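Local coordinates for protein ferredoxin component of carbazole 1,9a-dioxygenase (Nocardioides aromaticivorans, PDB 3GCE) that carries a Rieske [2Fe-2S] cluster and probably passes electrons to the terminal oxygenase of the carbazole 1,9a-dioxygenase system, at residues Asn49-Ala54 with Leu89-Pro94; Tyr45-Leu50 with Val95-Val100; Ala56-Gly61 with Leu68-Pro73; Met36-Gly41 with Gly61-Glu66. All coordinates share one frame; numbering follows the deposited sequence.

Interactions 1 and 3, about 10 Å apart between centres, supply three of the four protein ligands of the [2Fe-2S] cluster: the first brings Cys51 and His53, the second Cys72, with His75 as the fourth. They are joined through Asn49, whose OD1 and O probably accept hydrogen bonds from Asp59 N and Leu58 N. Interaction 2, about 13 Å from interaction 1 between centres, shares Asn49 and Leu50 with it, lies further from the cluster and ties strand 43-48 to the chain leading into strand 100-103. Interaction 4, about 17 Å from interaction 1 between centres, shares Gly61 with interaction 3 and packs strand 33-40, sheet neighbour of 43-48, against strand 62-64, the edge of the sheet next to the cluster-binding loops.

Interaction 1. Residues Asn49-Ala54 with Leu89-Pro94; sequences NLCSHA and LPCVLP. With FES (Fe2/s2 (inorganic) cluster), chain B.
Pro90 packs on a face of the His53 ring where the first cluster-binding loop of the Rieske fold meets the proline loop, residues 89-94. Pro90 CG sits over the centre of the imidazole, 3.8 Å from its centroid, a CH-pi contact in which the two side chains cross at about a right angle. The ring's ND1 binds FE2 of the cluster at 2.1 Å, and Cys51 SG binds FE1; His75 and Cys72 complete the two iron sites. Cys51 SG also accepts a nearly straight bond from His53 N (3.5 Å, 165°), which would probably draw some charge from the sulfur. Cys91 SG approaches Cys51 SG to 3.7 Å. Behind this shell Ser52 fastens one loop to the other. Its OG, set between the backbone N and the carbonyl carbon (chi1 66°), donates to Leu93 O at 2.7 Å, tilted from the carbonyl plane. An alanine here would probably leave Leu93 O without this donor and water 1 without its acceptor, so that the two loops could shift against each other behind the cluster. That water gives its hydrogen to Ser52 OG at 2.8 Å and accepts a bond from Val92 N at 3.0 Å.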
loop_
_atom_site.group_PDB
_atom_site.type_symbol
_atom_site.label_atom_id
_atom_site.label_comp_id
_atom_site.label_asym_id
_atom_site.label_seq_id
_atom_site.Cartn_x
_atom_site.Cartn_y
_atom_site.Cartn_z
ATOM N N ASN A 49 -0.911 2.030 5.674
ATOM C CA ASN A 49 -2.338 2.060 5.395
ATOM C C ASN A 49 -3.027 3.288 5.983
ATOM O O ASN A 49 -4.187 3.524 5.704
ATOM C CB ASN A 49 -3.030 0.799 5.934
ATOM C CG ASN A 49 -4.395 0.566 5.290
ATOM O OD1 ASN A 49 -4.567 0.798 4.103
ATOM N ND2 ASN A 49 -5.360 0.105 6.077
ATOM N N LEU A 50 -2.323 4.029 6.829
ATOM C CA LEU A 50 -2.920 5.196 7.475
ATOM C C LEU A 50 -2.628 6.441 6.698
ATOM O O LEU A 50 -1.465 6.792 6.514
ATOM C CB LEU A 50 -2.376 5.393 8.888
ATOM C CG LEU A 50 -3.232 4.913 10.039
ATOM C CD1 LEU A 50 -4.541 5.761 10.133
ATOM C CD2 LEU A 50 -3.483 3.412 9.888
ATOM N N CYS A 51 -3.683 7.138 6.288
ATOM C CA CYS A 51 -3.519 8.399 5.559
ATOM C C CYS A 51 -2.776 9.404 6.452
ATOM O O CYS A 51 -3.008 9.437 7.667
ATOM C CB CYS A 51 -4.902 8.951 5.165
ATOM S SG CYS A 51 -4.819 10.444 4.173
ATOM N N SER A 52 -1.887 10.216 5.873
ATOM C CA SER A 52 -1.180 11.216 6.670
ATOM C C SER A 52 -2.016 12.472 6.956
ATOM O O SER A 52 -1.641 13.298 7.809
ATOM C CB SER A 52 0.101 11.656 5.964
ATOM O OG SER A 52 -0.235 12.341 4.788
ATOM N N HIS A 53 -3.149 12.617 6.283
ATOM C CA HIS A 53 -3.913 13.839 6.439
ATOM C C HIS A 53 -4.755 13.810 7.732
ATOM O O HIS A 53 -4.766 14.772 8.501
ATOM C CB HIS A 53 -4.778 14.128 5.194
ATOM C CG HIS A 53 -5.756 15.237 5.407
ATOM N ND1 HIS A 53 -7.117 15.033 5.436
ATOM C CD2 HIS A 53 -5.565 16.547 5.685
ATOM C CE1 HIS A 53 -7.726 16.181 5.688
ATOM N NE2 HIS A 53 -6.803 17.112 5.855
ATOM N N ALA A 54 -5.471 12.713 7.946
ATOM C CA ALA A 54 -6.247 12.510 9.165
ATOM C C ALA A 54 -6.411 11.013 9.305
ATOM O O ALA A 54 -5.873 10.251 8.505
ATOM C CB ALA A 54 -7.597 13.215 9.085
ATOM N N LEU A 89 -4.187 16.900 -3.064
ATOM C CA LEU A 89 -4.712 17.503 -1.834
ATOM C C LEU A 89 -5.961 16.751 -1.399
ATOM O O LEU A 89 -6.667 16.210 -2.235
ATOM C CB LEU A 89 -5.045 18.997 -2.069
ATOM C CG LEU A 89 -3.877 19.997 -2.173
ATOM C CD1 LEU A 89 -4.372 21.365 -2.678
ATOM C CD2 LEU A 89 -3.257 20.179 -0.824
ATOM N N PRO A 90 -6.242 16.729 -0.084
ATOM C CA PRO A 90 -5.495 17.441 0.941
ATOM C C PRO A 90 -4.248 16.737 1.518
ATOM O O PRO A 90 -3.675 17.232 2.493
ATOM C CB PRO A 90 -6.561 17.691 2.024
ATOM C CG PRO A 90 -7.489 16.533 1.913
ATOM C CD PRO A 90 -7.403 16.018 0.477
ATOM N N CYS A 91 -3.803 15.638 0.914
ATOM C CA CYS A 91 -2.566 15.027 1.394
ATOM C C CYS A 91 -1.393 15.902 0.979
ATOM O O CYS A 91 -1.272 16.263 -0.184
ATOM C CB CYS A 91 -2.408 13.596 0.887
ATOM S SG CYS A 91 -3.822 12.629 1.412
ATOM N N VAL A 92 -0.559 16.228 1.959
ATOM C CA VAL A 92 0.620 17.077 1.759
ATOM C C VAL A 92 1.901 16.487 2.316
ATOM O O VAL A 92 2.989 16.985 2.000
ATOM C CB VAL A 92 0.453 18.513 2.364
ATOM C CG1 VAL A 92 -0.631 19.263 1.622
ATOM C CG2 VAL A 92 0.159 18.437 3.838
ATOM N N LEU A 93 1.790 15.450 3.145
ATOM C CA LEU A 93 2.962 14.804 3.701
ATOM C C LEU A 93 2.970 13.341 3.303
ATOM O O LEU A 93 1.910 12.715 3.256
ATOM C CB LEU A 93 3.017 14.943 5.245
ATOM C CG LEU A 93 3.334 16.337 5.785
ATOM C CD1 LEU A 93 3.111 16.394 7.303
ATOM C CD2 LEU A 93 4.763 16.728 5.449
ATOM N N PRO A 94 4.163 12.797 3.000
ATOM C CA PRO A 94 4.255 11.422 2.556
ATOM C C PRO A 94 3.947 10.428 3.670
ATOM O O PRO A 94 4.058 10.762 4.879
ATOM C CB PRO A 94 5.721 11.294 2.065
ATOM C CG PRO A 94 6.461 12.336 2.854
ATOM C CD PRO A 94 5.483 13.455 3.061
HETATM FE FE1 FES B . -7.064 10.928 3.916
HETATM FE FE2 FES B . -8.143 13.321 4.718
HETATM S S1 FES B . -7.371 12.798 2.658
HETATM S S2 FES B . -7.862 11.454 5.866
HETATM O O HOH W 1 -0.998 15.049 4.632
#

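Interaction 2. Residues Tyr45-Leu50 with Val95-Val100; sequences YAISNL and VRAYDV
Ile47 and Ala97 face each other as a non-hydrogen-bonded antiparallel pair, with 4.2 Å between Ile47 CA and Ala97 CA. A bond lies on either side of the pair: Tyr98 N donates to Ala46 O (3.0 Å, N-H...O 173°), and Ser48 N donates to Arg96 O at 2.8 Å. Followed outward, the Ile47 side chain starts with CB 3.5 Å from Arg96 O. CG2 then rests 4.0 Å from Ala97 CA. The other branch leaves with CG1 between the backbone N and the carbonyl carbon (chi1 59°), and its tip CD1 meets Val95 CG2 at 3.9 Å, the two side chains slanting across each other. Phe79 of strand 78-80 touches both Ile47 and Val95. Around this pair, Ala46 CB packs tightly on Val100 CG2, 3.4 Å away, and also touches Tyr98 CB. The Tyr98 ring turns its edge to Ala46 O and Ser48 N, with Val109 of strand 106-109 and Val35 of strand 33-40 also against the side chain. At the far end Ser48 OG accepts Leu50 N at 3.2 Å, an ST turn that bends the chain out of the strand toward the cluster loop. Strand 43-48, outermost in its own three-stranded sheet, is thereby joined to the chain entering strand 100-103 of the other three-stranded sheet. Two backbone bonds set the alignment, while the side chains that meet across it are mostly apolar, so the join combines two backbone bonds with hydrocarbon packing, and no salt bridge crosses it.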
loop_
_atom_site.group_PDB
_atom_site.type_symbol
_atom_site.label_atom_id
_atom_site.label_comp_id
_atom_site.label_asym_id
_atom_site.label_seq_id
_atom_site.Cartn_x
_atom_site.Cartn_y
_atom_site.Cartn_z
ATOM N N TYR A 45 3.166 -3.361 -4.500
ATOM C CA TYR A 45 3.562 -2.131 -3.808
ATOM C C TYR A 45 3.008 -2.147 -2.406
ATOM O O TYR A 45 1.955 -2.738 -2.163
ATOM C CB TYR A 45 2.996 -0.911 -4.549
ATOM C CG TYR A 45 3.425 -0.902 -5.979
ATOM C CD1 TYR A 45 4.711 -0.534 -6.317
ATOM C CD2 TYR A 45 2.560 -1.306 -6.993
ATOM C CE1 TYR A 45 5.139 -0.548 -7.624
ATOM C CE2 TYR A 45 2.990 -1.306 -8.337
ATOM C CZ TYR A 45 4.277 -0.912 -8.624
ATOM O OH TYR A 45 4.736 -0.898 -9.916
ATOM N N ALA A 46 3.702 -1.489 -1.483
ATOM C CA ALA A 46 3.273 -1.493 -0.077
ATOM C C ALA A 46 3.572 -0.141 0.540
ATOM O O ALA A 46 4.695 0.361 0.419
ATOM C CB ALA A 46 4.004 -2.594 0.688
ATOM N N ILE A 47 2.570 0.457 1.193
ATOM C CA ILE A 47 2.771 1.721 1.919
ATOM C C ILE A 47 1.973 1.641 3.200
ATOM O O ILE A 47 1.137 0.754 3.347
ATOM C CB ILE A 47 2.387 3.010 1.085
ATOM C CG1 ILE A 47 0.907 2.981 0.632
ATOM C CG2 ILE A 47 3.322 3.138 -0.117
ATOM C CD1 ILE A 47 0.358 4.379 0.163
ATOM N N SER A 48 2.241 2.548 4.132
ATOM C CA SER A 48 1.412 2.629 5.338
ATOM C C SER A 48 -0.058 2.751 4.954
ATOM O O SER A 48 -0.413 3.488 4.026
ATOM C CB SER A 48 1.787 3.827 6.187
ATOM O OG SER A 48 0.811 3.958 7.219
ATOM N N ASN A 49 -0.911 2.030 5.674
ATOM C CA ASN A 49 -2.338 2.060 5.395
ATOM C C ASN A 49 -3.027 3.288 5.983
ATOM O O ASN A 49 -4.187 3.524 5.704
ATOM C CB ASN A 49 -3.030 0.799 5.934
ATOM C CG ASN A 49 -4.395 0.566 5.290
ATOM O OD1 ASN A 49 -4.567 0.798 4.103
ATOM N ND2 ASN A 49 -5.360 0.105 6.077
ATOM N N LEU A 50 -2.323 4.029 6.829
ATOM C CA LEU A 50 -2.920 5.196 7.475
ATOM C C LEU A 50 -2.628 6.441 6.698
ATOM O O LEU A 50 -1.465 6.792 6.514
ATOM C CB LEU A 50 -2.376 5.393 8.888
ATOM C CG LEU A 50 -3.232 4.913 10.039
ATOM C CD1 LEU A 50 -4.541 5.761 10.133
ATOM C CD2 LEU A 50 -3.483 3.412 9.888
ATOM N N VAL A 95 3.545 9.224 3.274
ATOM C CA VAL A 95 3.473 8.116 4.227
ATOM C C VAL A 95 4.656 7.188 3.986
ATOM O O VAL A 95 5.297 7.270 2.938
ATOM C CB VAL A 95 2.157 7.322 4.116
ATOM C CG1 VAL A 95 0.939 8.209 4.553
ATOM C CG2 VAL A 95 1.969 6.792 2.710
ATOM N N ARG A 96 4.934 6.315 4.955
ATOM C CA ARG A 96 6.039 5.341 4.835
ATOM C C ARG A 96 5.777 4.343 3.713
ATOM O O ARG A 96 4.646 3.867 3.559
ATOM C CB ARG A 96 6.211 4.598 6.143
ATOM C CG ARG A 96 7.329 3.533 6.124
ATOM C CD ARG A 96 7.530 3.002 7.556
ATOM N NE ARG A 96 8.107 4.036 8.420
ATOM C CZ ARG A 96 9.382 4.443 8.364
ATOM N NH1 ARG A 96 10.225 3.863 7.518
ATOM N NH2 ARG A 96 9.830 5.419 9.152
ATOM N N ALA A 97 6.802 4.100 2.895
ATOM C CA ALA A 97 6.801 3.064 1.883
ATOM C C ALA A 97 7.544 1.875 2.466
ATOM O O ALA A 97 8.512 2.053 3.240
ATOM C CB ALA A 97 7.496 3.553 0.609
ATOM N N TYR A 98 7.096 0.673 2.130
ATOM C CA TYR A 98 7.702 -0.552 2.680
ATOM C C TYR A 98 8.330 -1.346 1.563
ATOM O O TYR A 98 7.746 -1.450 0.510
ATOM C CB TYR A 98 6.631 -1.415 3.350
ATOM C CG TYR A 98 6.217 -0.898 4.691
ATOM C CD1 TYR A 98 5.360 0.211 4.799
ATOM C CD2 TYR A 98 6.664 -1.506 5.858
ATOM C CE1 TYR A 98 4.951 0.681 6.065
ATOM C CE2 TYR A 98 6.263 -1.046 7.109
ATOM C CZ TYR A 98 5.419 0.045 7.206
ATOM O OH TYR A 98 5.059 0.484 8.458
ATOM N N ASP A 99 9.504 -1.926 1.795
ATOM C CA ASP A 99 10.154 -2.728 0.760
ATOM C C ASP A 99 9.450 -4.067 0.649
ATOM O O ASP A 99 9.077 -4.648 1.660
ATOM C CB ASP A 99 11.647 -2.924 1.058
ATOM C CG ASP A 99 12.437 -1.620 0.909
ATOM O OD1 ASP A 99 12.083 -0.786 0.034
ATOM O OD2 ASP A 99 13.386 -1.415 1.682
ATOM N N VAL A 100 9.273 -4.523 -0.588
ATOM C CA VAL A 100 8.518 -5.740 -0.885
ATOM C C VAL A 100 9.300 -6.532 -1.891
ATOM O O VAL A 100 9.815 -5.974 -2.872
ATOM C CB VAL A 100 7.160 -5.495 -1.583
ATOM C CG1 VAL A 100 6.254 -6.751 -1.505
ATOM C CG2 VAL A 100 6.445 -4.314 -1.032
#

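Interaction 3. Residues Ala56-Gly61 with Leu68-Pro73; sequences AYLDMG and LEIECP. With FES (Fe2/s2 (inorganic) cluster), chain B.
Leu58 O accepts Gly61 N at 2.9 Å within the 3-10 turn of residues 58-60, while across the contact Ile70 packs CG1 and CD1 against the same oxygen, CD1 at 3.5 Å. The turn belongs to the cluster-binding part of the Rieske fold, and it packs on strand 69-71 and on the start of the second cluster loop, at Cys72 and Pro73. No conventional hydrogen bond crosses between the segments. The nearest substitute is a CA-H...O contact from Gly61 CA to Glu71 O (3.2 Å, 146° at the hydrogen). Gly61 suits this spot, because a CB there would run into Glu71 O. Beside it the Pro73 ring fits into the bend of the turn: its CG lies 3.5 Å from Tyr57 O, which also accepts Met60 N, and its CB and CG touch Met60. Leu58 packs on Ile70 and Cys72, with CB near Ile70 CG1 and CD2 3.8 Å from Cys72 CB; Ile47 of strand 43-48 touches both Leu58 and Ile70, so this apolar patch continues into the neighbouring sheet. Glu71 has its CB directed away from segment 56-61, and its OE1 is hydrogen-bonded to His64 NE2. Cys72 places SG anti to its backbone N (chi1 176°), on the cluster side, where it binds FE1 at 2.2 Å; Cys51 is the other protein ligand of that iron. The Ala56 methyl touches two sulfurs: its CB is 3.6 Å from Cys72 SG and 3.6 Å from S2 of the cluster.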
loop_
_atom_site.group_PDB
_atom_site.type_symbol
_atom_site.label_atom_id
_atom_site.label_comp_id
_atom_site.label_asym_id
_atom_site.label_seq_id
_atom_site.Cartn_x
_atom_site.Cartn_y
_atom_site.Cartn_z
ATOM N N ALA A 56 -7.627 7.871 8.411
ATOM C CA ALA A 56 -8.418 7.107 7.435
ATOM C C ALA A 56 -7.570 5.962 6.907
ATOM O O ALA A 56 -6.345 6.027 6.986
ATOM C CB ALA A 56 -8.900 7.992 6.294
ATOM N N TYR A 57 -8.224 4.939 6.365
ATOM C CA TYR A 57 -7.566 3.695 6.010
ATOM C C TYR A 57 -7.557 3.509 4.496
ATOM O O TYR A 57 -8.586 3.313 3.865
ATOM C CB TYR A 57 -8.168 2.498 6.810
ATOM C CG TYR A 57 -8.063 2.807 8.287
ATOM C CD1 TYR A 57 -6.898 2.483 8.999
ATOM C CD2 TYR A 57 -9.075 3.499 8.956
ATOM C CE1 TYR A 57 -6.758 2.811 10.358
ATOM C CE2 TYR A 57 -8.936 3.850 10.341
ATOM C CZ TYR A 57 -7.764 3.480 11.014
ATOM O OH TYR A 57 -7.567 3.790 12.341
ATOM N N LEU A 58 -6.356 3.629 3.921
ATOM C CA LEU A 58 -6.203 3.757 2.485
ATOM C C LEU A 58 -6.699 2.554 1.671
ATOM O O LEU A 58 -7.208 2.728 0.574
ATOM C CB LEU A 58 -4.733 4.046 2.137
ATOM C CG LEU A 58 -4.191 5.349 2.741
ATOM C CD1 LEU A 58 -2.691 5.456 2.406
ATOM C CD2 LEU A 58 -4.963 6.590 2.205
ATOM N N ASP A 59 -6.550 1.345 2.193
ATOM C CA ASP A 59 -7.038 0.149 1.503
ATOM C C ASP A 59 -8.554 0.162 1.228
ATOM O O ASP A 59 -9.038 -0.571 0.365
ATOM C CB ASP A 59 -6.639 -1.122 2.276
ATOM C CG ASP A 59 -7.551 -1.423 3.451
ATOM O OD1 ASP A 59 -7.601 -0.662 4.439
ATOM O OD2 ASP A 59 -8.207 -2.475 3.400
ATOM N N MET A 60 -9.296 0.981 1.983
ATOM C CA MET A 60 -10.743 1.125 1.789
ATOM C C MET A 60 -11.081 2.202 0.750
ATOM O O MET A 60 -12.257 2.411 0.433
ATOM C CB MET A 60 -11.440 1.466 3.121
ATOM C CG MET A 60 -11.220 0.479 4.278
ATOM S SD MET A 60 -11.543 -1.200 3.789
ATOM C CE MET A 60 -13.331 -1.112 3.612
ATOM N N GLY A 61 -10.050 2.860 0.216
ATOM C CA GLY A 61 -10.207 3.840 -0.855
ATOM C C GLY A 61 -10.172 3.228 -2.248
ATOM O O GLY A 61 -10.473 2.038 -2.420
ATOM N N LEU A 68 -0.937 4.733 -10.692
ATOM C CA LEU A 68 -0.344 4.078 -9.491
ATOM C C LEU A 68 -0.554 4.906 -8.208
ATOM O O LEU A 68 0.378 5.106 -7.404
ATOM C CB LEU A 68 1.151 3.689 -9.701
ATOM C CG LEU A 68 1.426 2.582 -10.753
ATOM C CD1 LEU A 68 2.902 2.437 -11.033
ATOM C CD2 LEU A 68 0.823 1.196 -10.375
ATOM N N GLU A 69 -1.785 5.401 -8.063
ATOM C CA GLU A 69 -2.197 6.174 -6.903
ATOM C C GLU A 69 -3.277 5.433 -6.152
ATOM O O GLU A 69 -4.160 4.801 -6.755
ATOM C CB GLU A 69 -2.772 7.514 -7.337
ATOM C CG GLU A 69 -1.764 8.500 -7.904
ATOM C CD GLU A 69 -2.459 9.768 -8.379
ATOM O OE1 GLU A 69 -3.238 9.673 -9.340
ATOM O OE2 GLU A 69 -2.247 10.848 -7.782
ATOM N N ILE A 70 -3.200 5.514 -4.836
ATOM C CA ILE A 70 -4.307 5.131 -3.974
ATOM C C ILE A 70 -5.004 6.428 -3.524
ATOM O O ILE A 70 -4.364 7.400 -3.122
ATOM C CB ILE A 70 -3.817 4.328 -2.748
ATOM C CG1 ILE A 70 -5.005 3.805 -1.918
ATOM C CG2 ILE A 70 -2.896 5.204 -1.855
ATOM C CD1 ILE A 70 -5.912 2.816 -2.663
ATOM N N GLU A 71 -6.322 6.425 -3.581
ATOM C CA GLU A 71 -7.099 7.603 -3.232
ATOM C C GLU A 71 -7.778 7.344 -1.889
ATOM O O GLU A 71 -8.483 6.347 -1.731
ATOM C CB GLU A 71 -8.124 7.863 -4.318
ATOM C CG GLU A 71 -9.125 8.988 -4.044
ATOM C CD GLU A 71 -10.104 9.140 -5.211
ATOM O OE1 GLU A 71 -10.189 8.214 -6.044
ATOM O OE2 GLU A 71 -10.800 10.171 -5.306
ATOM N N CYS A 72 -7.528 8.218 -0.913
ATOM C CA CYS A 72 -8.057 8.041 0.447
ATOM C C CYS A 72 -9.596 8.063 0.399
ATOM O O CYS A 72 -10.176 8.917 -0.277
ATOM C CB CYS A 72 -7.552 9.202 1.320
ATOM S SG CYS A 72 -8.198 9.209 3.020
ATOM N N PRO A 73 -10.267 7.151 1.123
ATOM C CA PRO A 73 -11.737 7.169 1.056
ATOM C C PRO A 73 -12.418 8.364 1.750
ATOM O O PRO A 73 -13.614 8.634 1.498
ATOM C CB PRO A 73 -12.147 5.865 1.756
ATOM C CG PRO A 73 -11.029 5.555 2.693
ATOM C CD PRO A 73 -9.752 6.068 1.992
HETATM FE FE1 FES B . -7.064 10.928 3.916
HETATM FE FE2 FES B . -8.143 13.321 4.718
HETATM S S1 FES B . -7.371 12.798 2.658
HETATM S S2 FES B . -7.862 11.454 5.866
#

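Interaction 4. Residues Met36-Gly41 with Gly61-Glu66; sequences MVVRDG and GVFHAE
Val38 presses both its methyl groups on one face of the Phe63 ring, where two sheets of the Rieske fold meet. CG2, anti to the backbone N, stands over the centre of the ring, 3.8 Å from the centroid and only 10° off the normal, a CH-pi contact. CG1 comes down nearer the far end of the same ring, 3.8 Å from Phe63 CE1. The other face of the ring carries Ala65 N, shifted toward the rim, so the ring lies between Val38 and the backbone two residues further on. Strands 36-40 and 62-64 run in roughly the same direction, 38° apart, and their axes come no closer than 9.7 Å; no hydrogen bond joins the two segments directly, and side chains fill the interval. Ile70 and Leu68 of the neighbouring hairpin arm also touch Phe63. An alanine in its place would probably open a gap between the strands and leave the Val38 methyls without the ring they rest on. Asp40 takes the outer end of the contact: its OD1 lies near the plane of the ring, 4.4 Å from Phe63 CE2, and 3.5 Å from Ala65 CB. Its other oxygen faces a water, which ties the carboxylate to the backbone. Water 2 donates to Asp40 OD2 at 3.0 Å and to Ala65 O at 2.7 Å.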
loop_
_atom_site.group_PDB
_atom_site.type_symbol
_atom_site.label_atom_id
_atom_site.label_comp_id
_atom_site.label_asym_id
_atom_site.label_seq_id
_atom_site.Cartn_x
_atom_site.Cartn_y
_atom_site.Cartn_z
ATOM N N MET A 36 -0.815 -1.173 3.618
ATOM C CA MET A 36 -1.626 -1.394 2.436
ATOM C C MET A 36 -0.747 -2.025 1.371
ATOM O O MET A 36 0.331 -1.508 1.068
ATOM C CB MET A 36 -2.197 -0.072 1.921
ATOM C CG MET A 36 -3.258 -0.251 0.818
ATOM S SD MET A 36 -2.602 0.088 -0.807
ATOM C CE MET A 36 -2.507 1.822 -0.593
ATOM N N VAL A 37 -1.227 -3.131 0.812
ATOM C CA VAL A 37 -0.520 -3.850 -0.234
ATOM C C VAL A 37 -1.431 -3.902 -1.454
ATOM O O VAL A 37 -2.631 -4.137 -1.308
ATOM C CB VAL A 37 -0.078 -5.259 0.287
ATOM C CG1 VAL A 37 0.529 -6.112 -0.809
ATOM C CG2 VAL A 37 0.942 -5.070 1.395
ATOM N N VAL A 38 -0.867 -3.629 -2.641
ATOM C CA VAL A 38 -1.619 -3.678 -3.872
ATOM C C VAL A 38 -0.763 -4.203 -5.030
ATOM O O VAL A 38 0.408 -3.846 -5.168
ATOM C CB VAL A 38 -2.254 -2.279 -4.191
ATOM C CG1 VAL A 38 -1.190 -1.242 -4.562
ATOM C CG2 VAL A 38 -3.339 -2.394 -5.280
ATOM N N ARG A 39 -1.355 -5.088 -5.828
ATOM C CA ARG A 39 -0.733 -5.629 -7.036
ATOM C C ARG A 39 -1.125 -4.767 -8.234
ATOM O O ARG A 39 -2.284 -4.352 -8.365
ATOM C CB ARG A 39 -1.255 -7.033 -7.328
ATOM C CG ARG A 39 -0.611 -8.191 -6.607
ATOM C CD ARG A 39 -1.184 -9.534 -7.164
ATOM N NE ARG A 39 -0.784 -9.818 -8.551
ATOM C CZ ARG A 39 -1.228 -10.840 -9.292
ATOM N NH1 ARG A 39 -2.128 -11.699 -8.822
ATOM N NH2 ARG A 39 -0.771 -11.005 -10.521
ATOM N N ASP A 40 -0.155 -4.495 -9.090
ATOM C CA ASP A 40 -0.407 -3.972 -10.419
ATOM C C ASP A 40 0.422 -4.831 -11.382
ATOM O O ASP A 40 1.643 -4.946 -11.221
ATOM C CB ASP A 40 0.024 -2.504 -10.502
ATOM C CG ASP A 40 -0.274 -1.879 -11.874
ATOM O OD1 ASP A 40 -1.465 -1.790 -12.250
ATOM O OD2 ASP A 40 0.691 -1.490 -12.569
ATOM N N GLY A 41 -0.226 -5.456 -12.369
ATOM C CA GLY A 41 0.491 -6.397 -13.237
ATOM C C GLY A 41 1.083 -7.464 -12.342
ATOM O O GLY A 41 0.370 -8.042 -11.527
ATOM N N GLY A 61 -10.050 2.860 0.216
ATOM C CA GLY A 61 -10.207 3.840 -0.855
ATOM C C GLY A 61 -10.172 3.228 -2.248
ATOM O O GLY A 61 -10.473 2.038 -2.420
ATOM N N VAL A 62 -9.801 4.035 -3.240
ATOM C CA VAL A 62 -9.851 3.627 -4.649
ATOM C C VAL A 62 -8.443 3.601 -5.229
ATOM O O VAL A 62 -7.701 4.593 -5.116
ATOM C CB VAL A 62 -10.776 4.565 -5.453
ATOM C CG1 VAL A 62 -10.681 4.302 -6.984
ATOM C CG2 VAL A 62 -12.229 4.376 -4.973
ATOM N N PHE A 63 -8.063 2.465 -5.833
ATOM C CA PHE A 63 -6.766 2.372 -6.486
ATOM C C PHE A 63 -6.881 2.722 -7.969
ATOM O O PHE A 63 -7.747 2.206 -8.663
ATOM C CB PHE A 63 -6.131 0.983 -6.275
ATOM C CG PHE A 63 -4.789 0.819 -6.935
ATOM C CD1 PHE A 63 -3.676 1.528 -6.479
ATOM C CD2 PHE A 63 -4.634 -0.055 -8.010
ATOM C CE1 PHE A 63 -2.432 1.368 -7.088
ATOM C CE2 PHE A 63 -3.384 -0.227 -8.632
ATOM C CZ PHE A 63 -2.288 0.479 -8.161
ATOM N N HIS A 64 -5.987 3.602 -8.425
ATOM C CA HIS A 64 -5.937 4.059 -9.793
ATOM C C HIS A 64 -4.715 3.442 -10.451
ATOM O O HIS A 64 -3.606 3.959 -10.317
ATOM C CB HIS A 64 -5.887 5.602 -9.862
ATOM C CG HIS A 64 -7.082 6.261 -9.253
ATOM N ND1 HIS A 64 -8.186 6.621 -9.992
ATOM C CD2 HIS A 64 -7.366 6.589 -7.970
ATOM C CE1 HIS A 64 -9.098 7.141 -9.191
ATOM N NE2 HIS A 64 -8.626 7.134 -7.959
ATOM N N ALA A 65 -4.929 2.321 -11.148
ATOM C CA ALA A 65 -3.816 1.568 -11.741
ATOM C C ALA A 65 -3.049 2.400 -12.768
ATOM O O ALA A 65 -1.834 2.287 -12.864
ATOM C CB ALA A 65 -4.290 0.237 -12.342
ATOM N N GLU A 66 -3.747 3.260 -13.500
ATOM C CA GLU A 66 -3.125 4.012 -14.605
ATOM C C GLU A 66 -2.069 4.974 -14.099
ATOM O O GLU A 66 -1.084 5.235 -14.790
ATOM C CB GLU A 66 -4.168 4.828 -15.373
ATOM C CG GLU A 66 -5.620 4.597 -14.942
ATOM C CD GLU A 66 -6.041 5.312 -13.630
ATOM O OE1 GLU A 66 -5.302 6.240 -13.221
ATOM O OE2 GLU A 66 -7.069 4.937 -13.001
HETATM O O HOH W 2 -0.084 0.778 -14.333
#